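Local coordinates for protein esterase (Xanthomonas oryzae pv. oryzae, PDB 3H2G) that hydrolyses ester bonds as a rice cell wall-degrading esterase that serves the virulence of its bacterium, at residues K169-H180 against H198-Y209. Residues are numbered along the deposited sequence; the frame is centred on the assembly and turned at random.
Sequences KVMLSGYSQGGH and HLVASAPISGPY
Leu172 and Leu199 meet on the face of the sheet that helix 177-192 covers, their side chains crossing at about a right angle. In Leu199, CG anti to the backbone N (chi1 -166°) and a bend at chi2 lay CD1 on Leu172 CG, 3.7 Å away. On the other face, Met171 CG fills the hollow between Val200 CG2 (3.8 Å) and Ala201 CB. Further along that face Ile205 CG2 comes to the edge of the Tyr175 ring beside CD1, while Ile205 CD1 touches Ser173 OG. The strands run parallel; Val200 N donates almost straight to Val170 O (2.9 Å), and Ser173 OG adds a 2.7 Å bond to Ala203 O. Beyond the strands, Gly179 and Gly207 press together, CA to CA 4.1 Å, so closely that a CB on either would run into the other backbone. Gly179 O lies in the plane of the Tyr209 ring, at its CE1 edge, and Tyr209 OH accepts from Gly207 N (3.1 Å). This is a right-handed beta-alpha-beta crossover of the alpha/beta-hydrolase fold, with Ser176 at a probable nucleophile elbow. Ser176 N donates to Ile205 O (2.9 Å), tying the turn to the neighbouring strand, while Ser176 OG bonds His377, consistent with a catalytic pair.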
loop_
_atom_site.group_PDB
_atom_site.type_symbol
_atom_site.label_atom_id
_atom_site.label_comp_id
_atom_site.label_asym_id
_atom_site.label_seq_id
_atom_site.Cartn_x
_atom_site.Cartn_y
_atom_site.Cartn_z
ATOM N N LYS A 169 0.720 -13.707 -17.168
ATOM C CA LYS A 169 1.153 -13.872 -15.788
ATOM C C LYS A 169 0.892 -12.590 -15.008
ATOM O O LYS A 169 1.110 -11.487 -15.512
ATOM C CB LYS A 169 2.640 -14.229 -15.733
ATOM C CG LYS A 169 2.973 -15.554 -16.412
ATOM C CD LYS A 169 4.425 -15.937 -16.201
ATOM C CE LYS A 169 4.803 -17.163 -17.028
ATOM N NZ LYS A 169 4.003 -18.364 -16.681
ATOM N N VAL A 170 0.417 -12.748 -13.777
ATOM C CA VAL A 170 0.111 -11.611 -12.921
ATOM C C VAL A 170 0.913 -11.683 -11.627
ATOM O O VAL A 170 1.157 -12.761 -11.090
ATOM C CB VAL A 170 -1.396 -11.576 -12.580
ATOM C CG1 VAL A 170 -1.712 -10.389 -11.678
ATOM C CG2 VAL A 170 -2.206 -11.509 -13.863
ATOM N N MET A 171 1.323 -10.522 -11.135
ATOM C CA MET A 171 2.089 -10.444 -9.903
ATOM C C MET A 171 1.558 -9.294 -9.066
ATOM O O MET A 171 0.841 -8.428 -9.569
ATOM C CB MET A 171 3.567 -10.216 -10.212
ATOM C CG MET A 171 4.203 -11.335 -11.015
ATOM S SD MET A 171 5.942 -10.999 -11.295
ATOM C CE MET A 171 6.278 -12.068 -12.707
ATOM N N LEU A 172 1.912 -9.295 -7.787
ATOM C CA LEU A 172 1.470 -8.253 -6.876
ATOM C C LEU A 172 2.591 -7.812 -5.952
ATOM O O LEU A 172 3.450 -8.607 -5.576
ATOM C CB LEU A 172 0.313 -8.761 -6.007
ATOM C CG LEU A 172 -1.012 -9.109 -6.681
ATOM C CD1 LEU A 172 -1.915 -9.837 -5.690
ATOM C CD2 LEU A 172 -1.673 -7.831 -7.187
ATOM N N SER A 173 2.569 -6.536 -5.590
ATOM C CA SER A 173 3.537 -5.986 -4.653
ATOM C C SER A 173 2.966 -4.668 -4.139
ATOM O O SER A 173 1.956 -4.182 -4.647
ATOM C CB SER A 173 4.895 -5.760 -5.320
ATOM O OG SER A 173 5.879 -5.460 -4.339
ATOM N N GLY A 174 3.607 -4.107 -3.123
ATOM C CA GLY A 174 3.147 -2.858 -2.546
ATOM C C GLY A 174 4.003 -2.554 -1.335
ATOM O O GLY A 174 4.592 -3.460 -0.744
ATOM N N TYR A 175 4.062 -1.281 -0.960
ATOM C CA TYR A 175 4.875 -0.839 0.166
ATOM C C TYR A 175 4.059 -0.151 1.260
ATOM O O TYR A 175 3.203 0.686 0.968
ATOM C CB TYR A 175 5.968 0.108 -0.357
ATOM C CG TYR A 175 6.496 1.100 0.658
ATOM C CD1 TYR A 175 7.266 0.681 1.744
ATOM C CD2 TYR A 175 6.199 2.458 0.546
ATOM C CE1 TYR A 175 7.723 1.591 2.697
ATOM C CE2 TYR A 175 6.648 3.374 1.494
ATOM C CZ TYR A 175 7.408 2.933 2.567
ATOM O OH TYR A 175 7.839 3.833 3.514
ATOM N N SER A 176 4.334 -0.527 2.512
ATOM C CA SER A 176 3.675 0.034 3.696
ATOM C C SER A 176 2.184 -0.311 3.712
ATOM O O SER A 176 1.823 -1.488 3.779
ATOM C CB SER A 176 3.881 1.554 3.731
ATOM O OG SER A 176 3.660 2.067 5.038
ATOM N N GLN A 177 1.307 0.691 3.677
ATOM C CA GLN A 177 -0.120 0.378 3.635
ATOM C C GLN A 177 -0.292 -0.481 2.389
ATOM O O GLN A 177 -1.131 -1.381 2.349
ATOM C CB GLN A 177 -0.989 1.631 3.473
ATOM C CG GLN A 177 -2.467 1.270 3.250
ATOM C CD GLN A 177 -3.331 2.419 2.752
ATOM O OE1 GLN A 177 -4.521 2.234 2.467
ATOM N NE2 GLN A 177 -2.749 3.602 2.643
ATOM N N GLY A 178 0.523 -0.186 1.376
ATOM C CA GLY A 178 0.475 -0.917 0.121
ATOM C C GLY A 178 0.827 -2.383 0.266
ATOM O O GLY A 178 0.438 -3.201 -0.570
ATOM N N GLY A 179 1.578 -2.716 1.313
ATOM C CA GLY A 179 1.941 -4.105 1.546
ATOM C C GLY A 179 0.705 -4.825 2.049
ATOM O O GLY A 179 0.477 -5.999 1.754
ATOM N N HIS A 180 -0.094 -4.100 2.826
ATOM C CA HIS A 180 -1.345 -4.618 3.366
ATOM C C HIS A 180 -2.269 -4.796 2.153
ATOM O O HIS A 180 -2.948 -5.812 2.015
ATOM C CB HIS A 180 -1.926 -3.600 4.359
ATOM C CG HIS A 180 -3.235 -4.005 4.968
ATOM N ND1 HIS A 180 -3.324 -4.762 6.118
ATOM C CD2 HIS A 180 -4.509 -3.744 4.591
ATOM C CE1 HIS A 180 -4.598 -4.948 6.422
ATOM N NE2 HIS A 180 -5.336 -4.342 5.511
ATOM N N HIS A 198 -3.918 -14.904 -13.403
ATOM C CA HIS A 198 -2.968 -15.990 -13.189
ATOM C C HIS A 198 -1.842 -15.441 -12.324
ATOM O O HIS A 198 -0.817 -14.984 -12.825
ATOM C CB HIS A 198 -2.420 -16.495 -14.533
ATOM C CG HIS A 198 -1.363 -17.548 -14.402
ATOM N ND1 HIS A 198 -1.317 -18.430 -13.341
ATOM C CD2 HIS A 198 -0.338 -17.892 -15.218
ATOM C CE1 HIS A 198 -0.312 -19.270 -13.512
ATOM N NE2 HIS A 198 0.298 -18.966 -14.644
ATOM N N LEU A 199 -2.056 -15.495 -11.014
ATOM C CA LEU A 199 -1.105 -14.986 -10.035
ATOM C C LEU A 199 0.079 -15.934 -9.853
ATOM O O LEU A 199 -0.091 -17.079 -9.430
ATOM C CB LEU A 199 -1.838 -14.773 -8.709
ATOM C CG LEU A 199 -1.185 -13.957 -7.595
ATOM C CD1 LEU A 199 -0.820 -12.563 -8.098
ATOM C CD2 LEU A 199 -2.163 -13.862 -6.430
ATOM N N VAL A 200 1.281 -15.455 -10.166
ATOM C CA VAL A 200 2.478 -16.282 -10.048
ATOM C C VAL A 200 3.483 -15.796 -9.007
ATOM O O VAL A 200 4.446 -16.495 -8.702
ATOM C CB VAL A 200 3.207 -16.401 -11.405
ATOM C CG1 VAL A 200 2.301 -17.076 -12.422
ATOM C CG2 VAL A 200 3.631 -15.024 -11.896
ATOM N N ALA A 201 3.255 -14.608 -8.455
ATOM C CA ALA A 201 4.161 -14.060 -7.455
ATOM C C ALA A 201 3.540 -12.892 -6.703
ATOM O O ALA A 201 2.830 -12.071 -7.282
ATOM C CB ALA A 201 5.462 -13.605 -8.119
ATOM N N SER A 202 3.823 -12.827 -5.408
ATOM C CA SER A 202 3.323 -11.753 -4.559
ATOM C C SER A 202 4.473 -11.344 -3.649
ATOM O O SER A 202 5.104 -12.197 -3.025
ATOM C CB SER A 202 2.147 -12.240 -3.711
ATOM O OG SER A 202 1.666 -11.200 -2.876
ATOM N N ALA A 203 4.751 -10.046 -3.579
ATOM C CA ALA A 203 5.840 -9.560 -2.736
ATOM C C ALA A 203 5.457 -8.331 -1.915
ATOM O O ALA A 203 5.869 -7.209 -2.227
ATOM C CB ALA A 203 7.076 -9.251 -3.599
ATOM N N PRO A 204 4.652 -8.523 -0.856
ATOM C CA PRO A 204 4.236 -7.401 -0.002
ATOM C C PRO A 204 5.473 -6.836 0.693
ATOM O O PRO A 204 6.336 -7.595 1.141
ATOM C CB PRO A 204 3.280 -8.056 0.997
ATOM C CG PRO A 204 2.751 -9.246 0.249
ATOM C CD PRO A 204 3.978 -9.769 -0.452
ATOM N N ILE A 205 5.550 -5.513 0.794
ATOM C CA ILE A 205 6.694 -4.862 1.421
ATOM C C ILE A 205 6.329 -4.041 2.661
ATOM O O ILE A 205 5.488 -3.149 2.603
ATOM C CB ILE A 205 7.402 -3.924 0.413
ATOM C CG1 ILE A 205 7.855 -4.723 -0.811
ATOM C CG2 ILE A 205 8.589 -3.230 1.078
ATOM C CD1 ILE A 205 8.305 -3.846 -1.977
ATOM N N SER A 206 6.970 -4.357 3.781
ATOM C CA SER A 206 6.761 -3.638 5.037
ATOM C C SER A 206 5.299 -3.353 5.383
ATOM O O SER A 206 4.961 -2.252 5.829
ATOM C CB SER A 206 7.544 -2.325 4.999
ATOM O OG SER A 206 8.906 -2.567 4.673
ATOM N N GLY A 207 4.440 -4.349 5.195
ATOM C CA GLY A 207 3.030 -4.173 5.498
ATOM C C GLY A 207 2.630 -4.662 6.881
ATOM O O GLY A 207 3.227 -5.601 7.409
ATOM N N PRO A 208 1.617 -4.038 7.502
ATOM C CA PRO A 208 1.148 -4.429 8.835
ATOM C C PRO A 208 0.117 -5.558 8.749
ATOM O O PRO A 208 -1.052 -5.356 9.058
ATOM C CB PRO A 208 0.549 -3.134 9.368
ATOM C CG PRO A 208 -0.065 -2.548 8.136
ATOM C CD PRO A 208 1.007 -2.760 7.086
ATOM N N TYR A 209 0.563 -6.743 8.327
ATOM C CA TYR A 209 -0.319 -7.903 8.172
ATOM C C TYR A 209 -1.018 -8.267 9.480
ATOM O O TYR A 209 -2.187 -8.664 9.481
ATOM C CB TYR A 209 0.483 -9.097 7.644
ATOM C CG TYR A 209 1.519 -8.690 6.616
ATOM C CD1 TYR A 209 1.150 -8.000 5.461
ATOM C CD2 TYR A 209 2.876 -8.916 6.842
ATOM C CE1 TYR A 209 2.106 -7.533 4.563
ATOM C CE2 TYR A 209 3.843 -8.454 5.951
ATOM C CZ TYR A 209 3.452 -7.759 4.818
ATOM O OH TYR A 209 4.404 -7.244 3.971
HETATM O O HOH W 1 3.197 -20.374 -14.754
#